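Long-range contacts in pectinesterase (Sitophilus oryzae, PDB 4PMH), which catalyses hydrolysis of the methyl esters of pectin, releasing methanol, and probably helps the weevil digest plant cell walls: residues Y267-S272 with L312-S317; F21-Y26 with S233-S238; M107-T112 with I144-S149; L102-M107 with E167-N172. One frame throughout, in Å; residues are numbered along the deposited sequence.

Contact 1 (Y267-S272 with L312-S317); sequences YFVYKS and LIIKES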
loop_
_atom_site.group_PDB
_atom_site.type_symbol
_atom_site.label_atom_id
_atom_site.label_comp_id
_atom_site.label_asym_id
_atom_site.label_seq_id
_atom_site.Cartn_x
_atom_site.Cartn_y
_atom_site.Cartn_z
ATOM N N TYR A 267 -5.658 -8.647 -0.807
ATOM C CA TYR A 267 -6.185 -7.285 -0.880
ATOM C C TYR A 267 -7.706 -7.304 -1.134
ATOM O O TYR A 267 -8.193 -8.051 -1.963
ATOM C CB TYR A 267 -5.437 -6.500 -1.960
ATOM C CG TYR A 267 -3.984 -6.173 -1.667
ATOM C CD1 TYR A 267 -3.456 -6.246 -0.378
ATOM C CD2 TYR A 267 -3.131 -5.739 -2.700
ATOM C CE1 TYR A 267 -2.131 -5.895 -0.115
ATOM C CE2 TYR A 267 -1.821 -5.390 -2.442
ATOM C CZ TYR A 267 -1.318 -5.486 -1.151
ATOM O OH TYR A 267 -0.024 -5.124 -0.902
ATOM N N PHE A 268 -8.443 -6.505 -0.372
ATOM C CA PHE A 268 -9.885 -6.353 -0.530
ATOM C C PHE A 268 -10.212 -4.880 -0.742
ATOM O O PHE A 268 -9.988 -4.033 0.153
ATOM C CB PHE A 268 -10.595 -6.869 0.716
ATOM C CG PHE A 268 -12.087 -6.917 0.600
ATOM C CD1 PHE A 268 -12.713 -7.639 -0.390
ATOM C CD2 PHE A 268 -12.860 -6.264 1.524
ATOM C CE1 PHE A 268 -14.099 -7.690 -0.467
ATOM C CE2 PHE A 268 -14.243 -6.318 1.471
ATOM C CZ PHE A 268 -14.862 -7.023 0.477
ATOM N N VAL A 269 -10.695 -4.578 -1.942
ATOM C CA VAL A 269 -11.103 -3.233 -2.328
ATOM C C VAL A 269 -12.635 -3.201 -2.381
ATOM O O VAL A 269 -13.242 -3.914 -3.191
ATOM C CB VAL A 269 -10.503 -2.871 -3.688
ATOM C CG1 VAL A 269 -11.017 -1.526 -4.142
ATOM C CG2 VAL A 269 -8.970 -2.886 -3.633
ATOM N N TYR A 270 -13.246 -2.387 -1.513
ATOM C CA TYR A 270 -14.693 -2.388 -1.275
ATOM C C TYR A 270 -15.267 -0.961 -1.185
ATOM O O TYR A 270 -14.723 -0.119 -0.487
ATOM C CB TYR A 270 -14.954 -3.117 0.026
ATOM C CG TYR A 270 -16.385 -3.197 0.494
ATOM C CD1 TYR A 270 -17.345 -3.843 -0.261
ATOM C CD2 TYR A 270 -16.751 -2.716 1.746
ATOM C CE1 TYR A 270 -18.651 -3.958 0.182
ATOM C CE2 TYR A 270 -18.060 -2.831 2.201
ATOM C CZ TYR A 270 -19.005 -3.450 1.409
ATOM O OH TYR A 270 -20.308 -3.553 1.843
ATOM N N LYS A 271 -16.368 -0.707 -1.902
ATOM C CA LYS A 271 -17.019 0.589 -1.952
ATOM C C LYS A 271 -16.000 1.692 -2.254
ATOM O O LYS A 271 -16.044 2.763 -1.674
ATOM C CB LYS A 271 -17.741 0.885 -0.643
ATOM C CG LYS A 271 -18.751 -0.164 -0.228
ATOM C CD LYS A 271 -19.938 -0.175 -1.162
ATOM C CE LYS A 271 -21.158 -0.765 -0.480
ATOM N NZ LYS A 271 -22.181 -1.170 -1.469
ATOM N N SER A 272 -15.099 1.416 -3.177
ATOM C CA SER A 272 -14.025 2.342 -3.524
ATOM C C SER A 272 -14.169 2.822 -4.979
ATOM O O SER A 272 -15.111 2.424 -5.690
ATOM C CB SER A 272 -12.670 1.655 -3.272
ATOM O OG SER A 272 -12.398 1.576 -1.854
ATOM N N LEU A 312 -6.432 -10.647 -4.786
ATOM C CA LEU A 312 -7.120 -9.365 -4.856
ATOM C C LEU A 312 -8.581 -9.531 -5.263
ATOM O O LEU A 312 -8.869 -10.115 -6.279
ATOM C CB LEU A 312 -6.462 -8.455 -5.893
ATOM C CG LEU A 312 -7.188 -7.166 -6.247
ATOM C CD1 LEU A 312 -7.339 -6.215 -5.063
ATOM C CD2 LEU A 312 -6.422 -6.472 -7.356
ATOM N N ILE A 313 -9.478 -8.979 -4.468
ATOM C CA ILE A 313 -10.880 -8.867 -4.828
ATOM C C ILE A 313 -11.309 -7.397 -4.845
ATOM O O ILE A 313 -11.094 -6.669 -3.875
ATOM C CB ILE A 313 -11.733 -9.678 -3.860
ATOM C CG1 ILE A 313 -11.471 -11.163 -4.139
ATOM C CG2 ILE A 313 -13.224 -9.328 -4.017
ATOM C CD1 ILE A 313 -12.125 -12.073 -3.139
ATOM N N ILE A 314 -11.884 -6.965 -5.968
ATOM C CA ILE A 314 -12.508 -5.642 -6.069
ATOM C C ILE A 314 -14.007 -5.852 -6.098
ATOM O O ILE A 314 -14.535 -6.443 -7.036
ATOM C CB ILE A 314 -12.045 -4.884 -7.303
ATOM C CG1 ILE A 314 -10.535 -4.663 -7.237
ATOM C CG2 ILE A 314 -12.759 -3.539 -7.402
ATOM C CD1 ILE A 314 -9.909 -4.259 -8.549
ATOM N N LYS A 315 -14.675 -5.401 -5.040
ATOM C CA LYS A 315 -16.103 -5.653 -4.822
ATOM C C LYS A 315 -16.899 -4.356 -4.645
ATOM O O LYS A 315 -16.489 -3.485 -3.878
ATOM C CB LYS A 315 -16.262 -6.470 -3.544
ATOM C CG LYS A 315 -17.695 -6.763 -3.129
ATOM C CD LYS A 315 -17.696 -7.903 -2.122
ATOM C CE LYS A 315 -19.094 -8.233 -1.613
ATOM N NZ LYS A 315 -19.026 -9.298 -0.580
ATOM N N GLU A 316 -18.043 -4.242 -5.334
ATOM C CA GLU A 316 -18.961 -3.106 -5.159
ATOM C C GLU A 316 -18.253 -1.759 -5.210
ATOM O O GLU A 316 -18.498 -0.858 -4.422
ATOM C CB GLU A 316 -19.823 -3.332 -3.905
ATOM C CG GLU A 316 -20.650 -4.591 -4.123
ATOM C CD GLU A 316 -21.548 -4.991 -2.986
ATOM O OE1 GLU A 316 -21.573 -4.271 -1.982
ATOM O OE2 GLU A 316 -22.241 -6.026 -3.126
ATOM N N SER A 317 -17.349 -1.654 -6.175
ATOM C CA SER A 317 -16.578 -0.458 -6.380
ATOM C C SER A 317 -16.890 0.153 -7.753
ATOM O O SER A 317 -17.434 -0.509 -8.647
ATOM C CB SER A 317 -15.096 -0.769 -6.248
ATOM O OG SER A 317 -14.772 -1.068 -4.903
#
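Strands 267-270 and 312-315 run parallel, 8° apart in direction, and pair in register from Y267 with L312 to Y270 with K315; I313 N bonds Y267 O, V269 N bonds I313 O, and K315 N bonds V269 O at 2.8 Å. On one face the F268 ring sets its edge atom CZ 3.9 Å from K315 CD, while CE1 approaches I313 CG2; Y26 stacks on this ring, and K315 NZ continues to F21 O. On the other face L312 CD1 lies 3.7 Å from Y267 CB and also touches V269 CG2. The strands belong to successive coils of the right-handed parallel beta-helix of the pectinesterase family, and both segments turn at its corner through positive phi, at K271 and E316. K271 bends at chi2 (-69°) and its NZ forms a salt bridge with E316 OE1 at 3.2 Å, from above the carboxylate plane; N360 ND2 holds OE2. K271 CG sits 3.5 Å above the centre of the Y270 ring, whose edge atom CE1 meets E316 OE1. Beyond the corner, S317 OG accepts from S272 N at 3.0 Å and gives to K315 O. S272 OG likewise gives to Y270 O and is bonded to C239 N.

Contact 2 (F21-Y26 with S233-S238); sequences FTTATY and SAIFES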
loop_
_atom_site.group_PDB
_atom_site.type_symbol
_atom_site.label_atom_id
_atom_site.label_comp_id
_atom_site.label_asym_id
_atom_site.label_seq_id
_atom_site.Cartn_x
_atom_site.Cartn_y
_atom_site.Cartn_z
ATOM N N PHE A 21 -16.057 -13.164 1.127
ATOM C CA PHE A 21 -15.131 -12.031 1.017
ATOM C C PHE A 21 -15.805 -10.747 1.393
ATOM O O PHE A 21 -16.471 -10.108 0.580
ATOM C CB PHE A 21 -14.595 -11.954 -0.402
ATOM C CG PHE A 21 -13.927 -13.203 -0.833
ATOM C CD1 PHE A 21 -12.658 -13.516 -0.375
ATOM C CD2 PHE A 21 -14.589 -14.102 -1.659
ATOM C CE1 PHE A 21 -12.032 -14.679 -0.778
ATOM C CE2 PHE A 21 -13.979 -15.275 -2.054
ATOM C CZ PHE A 21 -12.700 -15.566 -1.615
ATOM N N THR A 22 -15.609 -10.365 2.644
ATOM C CA THR A 22 -16.260 -9.225 3.239
ATOM C C THR A 22 -15.230 -8.586 4.179
ATOM O O THR A 22 -14.206 -9.208 4.494
ATOM C CB THR A 22 -17.488 -9.663 4.069
ATOM O OG1 THR A 22 -17.039 -10.372 5.231
ATOM C CG2 THR A 22 -18.396 -10.564 3.261
ATOM N N THR A 23 -15.501 -7.380 4.663
ATOM C CA THR A 23 -14.588 -6.747 5.616
ATOM C C THR A 23 -14.359 -7.656 6.817
ATOM O O THR A 23 -13.228 -7.812 7.274
ATOM C CB THR A 23 -15.089 -5.372 6.132
ATOM O OG1 THR A 23 -16.314 -5.565 6.863
ATOM C CG2 THR A 23 -15.297 -4.378 4.990
ATOM N N ALA A 24 -15.435 -8.260 7.315
ATOM C CA ALA A 24 -15.355 -9.127 8.486
ATOM C C ALA A 24 -14.466 -10.345 8.243
ATOM O O ALA A 24 -13.768 -10.840 9.109
ATOM C CB ALA A 24 -16.757 -9.576 8.884
ATOM N N THR A 25 -14.529 -10.828 7.031
ATOM C CA THR A 25 -13.849 -12.006 6.639
ATOM C C THR A 25 -12.337 -11.725 6.477
ATOM O O THR A 25 -11.490 -12.451 7.027
ATOM C CB THR A 25 -14.615 -12.523 5.413
ATOM O OG1 THR A 25 -15.447 -13.632 5.811
ATOM C CG2 THR A 25 -13.764 -12.869 4.332
ATOM N N TYR A 26 -12.004 -10.639 5.791
ATOM C CA TYR A 26 -10.598 -10.191 5.665
ATOM C C TYR A 26 -9.952 -9.768 7.007
ATOM O O TYR A 26 -8.732 -9.899 7.209
ATOM C CB TYR A 26 -10.521 -9.072 4.603
ATOM C CG TYR A 26 -10.374 -9.561 3.188
ATOM C CD1 TYR A 26 -11.479 -9.934 2.422
ATOM C CD2 TYR A 26 -9.121 -9.622 2.587
ATOM C CE1 TYR A 26 -11.335 -10.393 1.128
ATOM C CE2 TYR A 26 -8.970 -10.081 1.297
ATOM C CZ TYR A 26 -10.078 -10.464 0.574
ATOM O OH TYR A 26 -9.911 -10.902 -0.706
ATOM N N SER A 233 -2.724 -8.682 4.415
ATOM C CA SER A 233 -4.166 -8.719 4.329
ATOM C C SER A 233 -4.629 -7.288 4.477
ATOM O O SER A 233 -4.729 -6.784 5.593
ATOM C CB SER A 233 -4.765 -9.576 5.437
ATOM O OG SER A 233 -4.495 -10.951 5.244
ATOM N N ALA A 234 -4.911 -6.624 3.361
ATOM C CA ALA A 234 -5.193 -5.183 3.383
ATOM C C ALA A 234 -6.573 -4.892 2.828
ATOM O O ALA A 234 -6.897 -5.302 1.718
ATOM C CB ALA A 234 -4.135 -4.416 2.603
ATOM N N ILE A 235 -7.382 -4.205 3.636
ATOM C CA ILE A 235 -8.739 -3.819 3.291
ATOM C C ILE A 235 -8.755 -2.335 2.945
ATOM O O ILE A 235 -8.204 -1.515 3.692
ATOM C CB ILE A 235 -9.682 -4.071 4.481
ATOM C CG1 ILE A 235 -9.732 -5.566 4.772
ATOM C CG2 ILE A 235 -11.063 -3.490 4.235
ATOM C CD1 ILE A 235 -10.200 -5.897 6.175
ATOM N N PHE A 236 -9.370 -1.996 1.817
ATOM C CA PHE A 236 -9.489 -0.615 1.361
ATOM C C PHE A 236 -10.964 -0.328 1.206
ATOM O O PHE A 236 -11.586 -0.823 0.271
ATOM C CB PHE A 236 -8.805 -0.433 0.013
ATOM C CG PHE A 236 -7.336 -0.688 0.042
ATOM C CD1 PHE A 236 -6.438 0.350 0.300
ATOM C CD2 PHE A 236 -6.834 -1.964 -0.183
ATOM C CE1 PHE A 236 -5.078 0.111 0.323
ATOM C CE2 PHE A 236 -5.468 -2.203 -0.153
ATOM C CZ PHE A 236 -4.591 -1.164 0.094
ATOM N N GLU A 237 -11.533 0.429 2.140
ATOM C CA GLU A 237 -12.970 0.719 2.127
ATOM C C GLU A 237 -13.172 2.223 1.938
ATOM O O GLU A 237 -12.586 3.032 2.684
ATOM C CB GLU A 237 -13.639 0.228 3.429
ATOM C CG GLU A 237 -15.103 0.576 3.513
ATOM C CD GLU A 237 -15.812 0.030 4.747
ATOM O OE1 GLU A 237 -15.154 -0.457 5.693
ATOM O OE2 GLU A 237 -17.064 0.101 4.767
ATOM N N SER A 238 -13.992 2.590 0.949
ATOM C CA SER A 238 -14.268 3.996 0.623
ATOM C C SER A 238 -12.989 4.758 0.294
ATOM O O SER A 238 -12.777 5.860 0.749
ATOM C CB SER A 238 -15.057 4.700 1.720
ATOM O OG SER A 238 -16.235 3.944 2.000
#
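I235 turns CG1 anti to its carbonyl carbon (chi1 -64°) and extends CD1 beyond it (chi2 159°), which brings the end of the side chain up against T23 and Y26 of helix 23-27. The strand holding I235, 233-237, belongs to the parallel beta-helix of the pectinesterase fold, and helix 23-27 packs across the outside of that sheet. I235 CG1 and CD1 both reach Y26 CB, the CD1 to CB distance being 3.6 Å, and CD1 also lies 3.7 Å from T23 O. From the helix side T23 CG2, anti to the carbonyl carbon, comes 4.0 Å from E237 OE1, at the end of an extended glutamate chain whose OE1 is hydrogen-bonded to Y215 OH. Between the two segments the contact is made by van der Waals packing. The Y26 ring continues the packing onto the neighbouring coils: it meets Y265 edge-to-face and bonds Q311 OE1 through OH. At its own edge, in the ring plane, lie F21 CB and T22 O. The helix start is fixed by T22 as N-cap, its OG1 accepting from T25 N at 3.1 Å, while T22 O receives Y26 N at 2.9 Å. At the far end of the contact Q28 NE2 bonds both Y26 O and S233 OG, S233 OG is also bonded to Y265 O, and S233 CB approaches Y26 O to 4.4 Å.

Contact 3 (M107-T112 with I144-S149); sequences MPAQTT and IGTSCS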
loop_
_atom_site.group_PDB
_atom_site.type_symbol
_atom_site.label_atom_id
_atom_site.label_comp_id
_atom_site.label_asym_id
_atom_site.label_seq_id
_atom_site.Cartn_x
_atom_site.Cartn_y
_atom_site.Cartn_z
ATOM N N MET A 107 12.964 10.579 -3.183
ATOM C CA MET A 107 13.924 9.607 -2.681
ATOM C C MET A 107 13.622 8.245 -3.261
ATOM O O MET A 107 12.991 7.405 -2.601
ATOM C CB MET A 107 13.892 9.558 -1.149
ATOM C CG MET A 107 15.063 8.780 -0.541
ATOM S SD MET A 107 15.214 8.996 1.247
ATOM C CE MET A 107 13.893 7.952 1.849
ATOM N N PRO A 108 14.066 8.012 -4.505
ATOM C CA PRO A 108 13.864 6.701 -5.124
ATOM C C PRO A 108 14.747 5.586 -4.548
ATOM O O PRO A 108 15.694 5.849 -3.801
ATOM C CB PRO A 108 14.222 6.955 -6.598
ATOM C CG PRO A 108 15.255 8.048 -6.545
ATOM C CD PRO A 108 14.813 8.935 -5.388
ATOM N N ALA A 109 14.422 4.348 -4.908
ATOM C CA ALA A 109 15.263 3.188 -4.565
ATOM C C ALA A 109 16.694 3.373 -5.076
ATOM O O ALA A 109 17.639 2.816 -4.504
ATOM C CB ALA A 109 14.692 1.919 -5.155
ATOM N N GLN A 110 16.833 4.148 -6.149
ATOM C CA GLN A 110 18.122 4.339 -6.817
ATOM C C GLN A 110 19.015 5.340 -6.083
ATOM O O GLN A 110 20.185 5.517 -6.444
ATOM C CB GLN A 110 17.877 4.754 -8.278
ATOM C CG GLN A 110 17.339 3.636 -9.183
ATOM C CD GLN A 110 15.903 3.184 -8.883
ATOM O OE1 GLN A 110 15.057 3.951 -8.385
ATOM N NE2 GLN A 110 15.613 1.933 -9.224
ATOM N N THR A 111 18.471 6.009 -5.065
ATOM C CA THR A 111 19.248 6.892 -4.219
ATOM C C THR A 111 20.511 6.226 -3.700
ATOM O O THR A 111 20.480 5.103 -3.197
ATOM C CB THR A 111 18.407 7.347 -3.005
ATOM O OG1 THR A 111 17.246 8.037 -3.469
ATOM C CG2 THR A 111 19.198 8.271 -2.118
ATOM N N THR A 112 21.635 6.921 -3.780
ATOM C CA THR A 112 22.832 6.351 -3.206
ATOM C C THR A 112 22.781 6.499 -1.696
ATOM O O THR A 112 22.171 7.422 -1.187
ATOM C CB THR A 112 24.128 7.016 -3.710
ATOM O OG1 THR A 112 24.231 8.324 -3.164
ATOM C CG2 THR A 112 24.162 7.068 -5.223
ATOM N N ILE A 144 20.099 2.383 -2.136
ATOM C CA ILE A 144 19.453 1.980 -0.894
ATOM C C ILE A 144 18.369 0.918 -1.124
ATOM O O ILE A 144 18.079 0.103 -0.225
ATOM C CB ILE A 144 18.865 3.194 -0.127
ATOM C CG1 ILE A 144 17.759 3.874 -0.937
ATOM C CG2 ILE A 144 19.988 4.158 0.240
ATOM C CD1 ILE A 144 17.158 5.104 -0.287
ATOM N N GLY A 145 17.774 0.932 -2.324
ATOM C CA GLY A 145 16.772 -0.053 -2.719
ATOM C C GLY A 145 15.351 0.270 -2.277
ATOM O O GLY A 145 15.090 1.294 -1.604
ATOM N N THR A 146 14.429 -0.600 -2.666
ATOM C CA THR A 146 12.996 -0.294 -2.594
ATOM C C THR A 146 12.472 -0.094 -1.163
ATOM O O THR A 146 11.820 0.927 -0.873
ATOM C CB THR A 146 12.170 -1.338 -3.373
ATOM O OG1 THR A 146 12.604 -1.342 -4.745
ATOM C CG2 THR A 146 10.678 -1.011 -3.335
ATOM N N SER A 147 12.767 -1.024 -0.270
ATOM C CA SER A 147 12.377 -0.843 1.131
ATOM C C SER A 147 12.948 0.450 1.724
ATOM O O SER A 147 12.249 1.136 2.435
ATOM C CB SER A 147 12.818 -2.026 2.004
ATOM O OG SER A 147 12.378 -3.243 1.468
ATOM N N CYS A 148 14.217 0.776 1.455
ATOM C CA CYS A 148 14.841 1.968 2.057
ATOM C C CYS A 148 14.401 3.300 1.407
ATOM O O CYS A 148 14.679 4.392 1.926
ATOM C CB CYS A 148 16.378 1.850 2.059
ATOM S SG CYS A 148 17.018 0.662 3.273
ATOM N N SER A 149 13.701 3.227 0.283
ATOM C CA SER A 149 13.151 4.426 -0.332
ATOM C C SER A 149 11.943 4.979 0.457
ATOM O O SER A 149 11.457 6.071 0.144
ATOM C CB SER A 149 12.764 4.156 -1.782
ATOM O OG SER A 149 11.517 3.468 -1.870
#
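I144 lies against the turn P108-T111, and each of its side-chain atoms has a neighbour there. CB stands near T111 O. With chi1 at 63°, CG1 takes the crowded position between the backbone N and the carbonyl carbon, and this places it 3.7 Å from A109 O. CG2 leans on T111 O and the carbonyl carbon of T112. At the tip, CD1 meets T111 CB at 3.7 Å, with P108 O and M107 CG a little farther off; outside the two segments P113 and Y116 of helix 113-120 also touch this side chain. The backbone of I144 is gripped as well: its N gives to T111 O at 2.9 Å, and the next amide, G145 N, bonds A109 O on a lone pair. The turn is a type I beta turn, in which P108 O takes both T111 N and T111 OG1. Both segments belong to the excursions that leave the coils of the beta-helix and probably flank the substrate cleft: the side chain of T146 is about 4 Å from that of D200, the probable proton donor, and that of A109 about 4 Å from that of Q177, a probable substrate-binding residue. A109 CB packs 3.6 Å from T146 N. The segment around C148 is tied by the disulfide to C137. M107 CE ends 3.5 Å from S149 O and close to C148 O, and S149 CB lies 3.4 Å from M107 O. S149 OG gives to T146 O in the carbonyl plane and is bonded to V179 N.

Contact 4 (L102-M107 with E167-N172); sequences LITLNM and ENSAKN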
loop_
_atom_site.group_PDB
_atom_site.type_symbol
_atom_site.label_atom_id
_atom_site.label_comp_id
_atom_site.label_asym_id
_atom_site.label_seq_id
_atom_site.Cartn_x
_atom_site.Cartn_y
_atom_site.Cartn_z
ATOM N N LEU A 102 1.805 17.556 5.037
ATOM C CA LEU A 102 2.474 16.828 3.955
ATOM C C LEU A 102 3.896 16.429 4.360
ATOM O O LEU A 102 4.716 17.288 4.699
ATOM C CB LEU A 102 2.519 17.693 2.704
ATOM C CG LEU A 102 3.341 17.145 1.529
ATOM C CD1 LEU A 102 2.707 15.851 1.040
ATOM C CD2 LEU A 102 3.457 18.155 0.396
ATOM N N ILE A 103 4.168 15.127 4.345
ATOM C CA ILE A 103 5.462 14.589 4.626
ATOM C C ILE A 103 5.991 14.096 3.290
ATOM O O ILE A 103 5.425 13.170 2.724
ATOM C CB ILE A 103 5.354 13.409 5.603
ATOM C CG1 ILE A 103 4.537 13.811 6.846
ATOM C CG2 ILE A 103 6.737 12.914 5.997
ATOM C CD1 ILE A 103 4.163 12.649 7.733
ATOM N N THR A 104 7.043 14.719 2.771
ATOM C CA THR A 104 7.426 14.463 1.399
ATOM C C THR A 104 8.933 14.460 1.165
ATOM O O THR A 104 9.650 15.266 1.757
ATOM C CB THR A 104 6.773 15.495 0.435
ATOM O OG1 THR A 104 7.194 15.217 -0.903
ATOM C CG2 THR A 104 7.144 16.957 0.772
ATOM N N LEU A 105 9.385 13.575 0.282
ATOM C CA LEU A 105 10.774 13.561 -0.183
ATOM C C LEU A 105 10.812 13.038 -1.607
ATOM O O LEU A 105 9.885 12.351 -2.020
ATOM C CB LEU A 105 11.617 12.645 0.701
ATOM C CG LEU A 105 11.998 13.124 2.092
ATOM C CD1 LEU A 105 12.600 11.991 2.893
ATOM C CD2 LEU A 105 12.971 14.289 2.000
ATOM N N ASN A 106 11.858 13.405 -2.356
ATOM C CA ASN A 106 12.169 12.813 -3.677
ATOM C C ASN A 106 13.312 11.839 -3.414
ATOM O O ASN A 106 14.483 12.225 -3.383
ATOM C CB ASN A 106 12.601 13.904 -4.676
ATOM C CG ASN A 106 12.894 13.371 -6.085
ATOM O OD1 ASN A 106 13.130 12.184 -6.307
ATOM N ND2 ASN A 106 12.931 14.293 -7.046
ATOM N N MET A 107 12.964 10.579 -3.183
ATOM C CA MET A 107 13.924 9.607 -2.681
ATOM C C MET A 107 13.622 8.245 -3.261
ATOM O O MET A 107 12.991 7.405 -2.601
ATOM C CB MET A 107 13.892 9.558 -1.149
ATOM C CG MET A 107 15.063 8.780 -0.541
ATOM S SD MET A 107 15.214 8.996 1.247
ATOM C CE MET A 107 13.893 7.952 1.849
ATOM N N GLU A 167 4.173 11.498 0.736
ATOM C CA GLU A 167 4.557 11.522 -0.653
ATOM C C GLU A 167 6.006 11.143 -0.846
ATOM O O GLU A 167 6.882 11.633 -0.143
ATOM C CB GLU A 167 4.345 12.935 -1.228
ATOM C CG GLU A 167 4.925 13.109 -2.623
ATOM C CD GLU A 167 4.569 14.449 -3.204
ATOM O OE1 GLU A 167 4.819 15.459 -2.517
ATOM O OE2 GLU A 167 4.023 14.475 -4.328
ATOM N N ASN A 168 6.252 10.295 -1.838
ATOM C CA ASN A 168 7.594 10.160 -2.397
ATOM C C ASN A 168 7.513 10.613 -3.863
ATOM O O ASN A 168 6.917 9.953 -4.713
ATOM C CB ASN A 168 8.112 8.734 -2.235
ATOM C CG ASN A 168 9.608 8.615 -2.498
ATOM O OD1 ASN A 168 10.193 9.404 -3.257
ATOM N ND2 ASN A 168 10.239 7.631 -1.856
ATOM N N SER A 169 8.105 11.766 -4.133
ATOM C CA SER A 169 7.833 12.520 -5.351
ATOM C C SER A 169 8.761 12.123 -6.493
ATOM O O SER A 169 8.727 12.733 -7.547
ATOM C CB SER A 169 7.935 14.022 -5.088
ATOM O OG SER A 169 9.237 14.417 -4.662
ATOM N N ALA A 170 9.566 11.094 -6.297
ATOM C CA ALA A 170 10.494 10.654 -7.342
ATOM C C ALA A 170 9.754 10.227 -8.607
ATOM O O ALA A 170 8.941 9.294 -8.577
ATOM C CB ALA A 170 11.368 9.519 -6.851
ATOM N N LYS A 171 10.048 10.932 -9.694
ATOM C CA LYS A 171 9.591 10.592 -11.036
ATOM C C LYS A 171 10.723 10.896 -12.063
ATOM O O LYS A 171 10.466 11.272 -13.204
ATOM C CB LYS A 171 8.306 11.367 -11.369
ATOM C CG LYS A 171 8.370 12.857 -11.049
ATOM C CD LYS A 171 7.073 13.585 -11.393
ATOM C CE LYS A 171 7.114 14.232 -12.772
ATOM N NZ LYS A 171 5.948 15.141 -12.997
ATOM N N ASN A 172 11.965 10.670 -11.652
ATOM C CA ASN A 172 13.141 11.197 -12.362
ATOM C C ASN A 172 13.428 10.458 -13.686
ATOM O O ASN A 172 13.864 11.069 -14.670
ATOM C CB ASN A 172 14.343 11.174 -11.409
ATOM C CG ASN A 172 14.042 11.881 -10.091
ATOM O OD1 ASN A 172 13.920 13.101 -10.053
ATOM N ND2 ASN A 172 13.902 11.117 -9.009
HETATM O O HOH W 1 9.269 15.967 -2.466
#
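N168 grips the backbone of M107 with both ends of its amide: OD1 accepts from M107 N at 3.0 Å, and ND2 gives to M107 O at 2.9 Å, lying above that carbonyl plane. With CG anti to the backbone N (chi1 -167°), the amide carbon of N168 is carried toward M107. Farther along, N106 and N172 meet tip to tip with their amides 4° from coplanar. N172 ND2 bonds N106 OD1 at 3.0 Å on a lone pair, while the return bond from N106 ND2 to N172 OD1 is weak. On the face of the sheet with T104 and E167 the two side chains lie side by side, T104 OG1 gives to E167 OE1 at 2.9 Å, and L102 CD1 rests 4.0 Å from E167 CB. A water donating to T104 OG1 also bonds S169 OG, both at 2.7 Å, and so bridges the two segments. Behind these contacts stand the backbone hydrogen bonds of a second parallel sheet of the beta-helix, distinct from that of strand 267-270: E167 N bonds I103 O, L105 N bonds E167 O, and S169 N reaches L105 O at 2.8 Å. The regular pairing ends at L105 and N168; beyond the S169 N to L105 O bond the asparagine amides make the links. Outside the segments, V179 O is a second acceptor for N168 ND2, Q176 OE1 takes N172 ND2 as well, and L105 and M107 touch L119 of helix 113-120.

How the contacts relate
From the N terminus, contact 2 opens first, at 21-26, and closes only at 233-238, so its long loop encloses contacts 3 and 4. Within it contact 4 opens at 102-107, contact 3 follows from the shared M107, closes at 144-149, and contact 4 closes at 167-172. Contact 1 comes afterwards, spanning 267-272 to 312-317. Contact 2 joins helix 23-27 to the sheet that also holds contact 1, where strands 233-237 and 267-270 are neighbours, and F268 links the two by backbone bonds. Contacts 3 and 4 touch each other on the opposite side of the chain's centre, joining a second sheet to loops probably beside the substrate cleft; the centres of contacts 1 and 3 are about 30 Å apart.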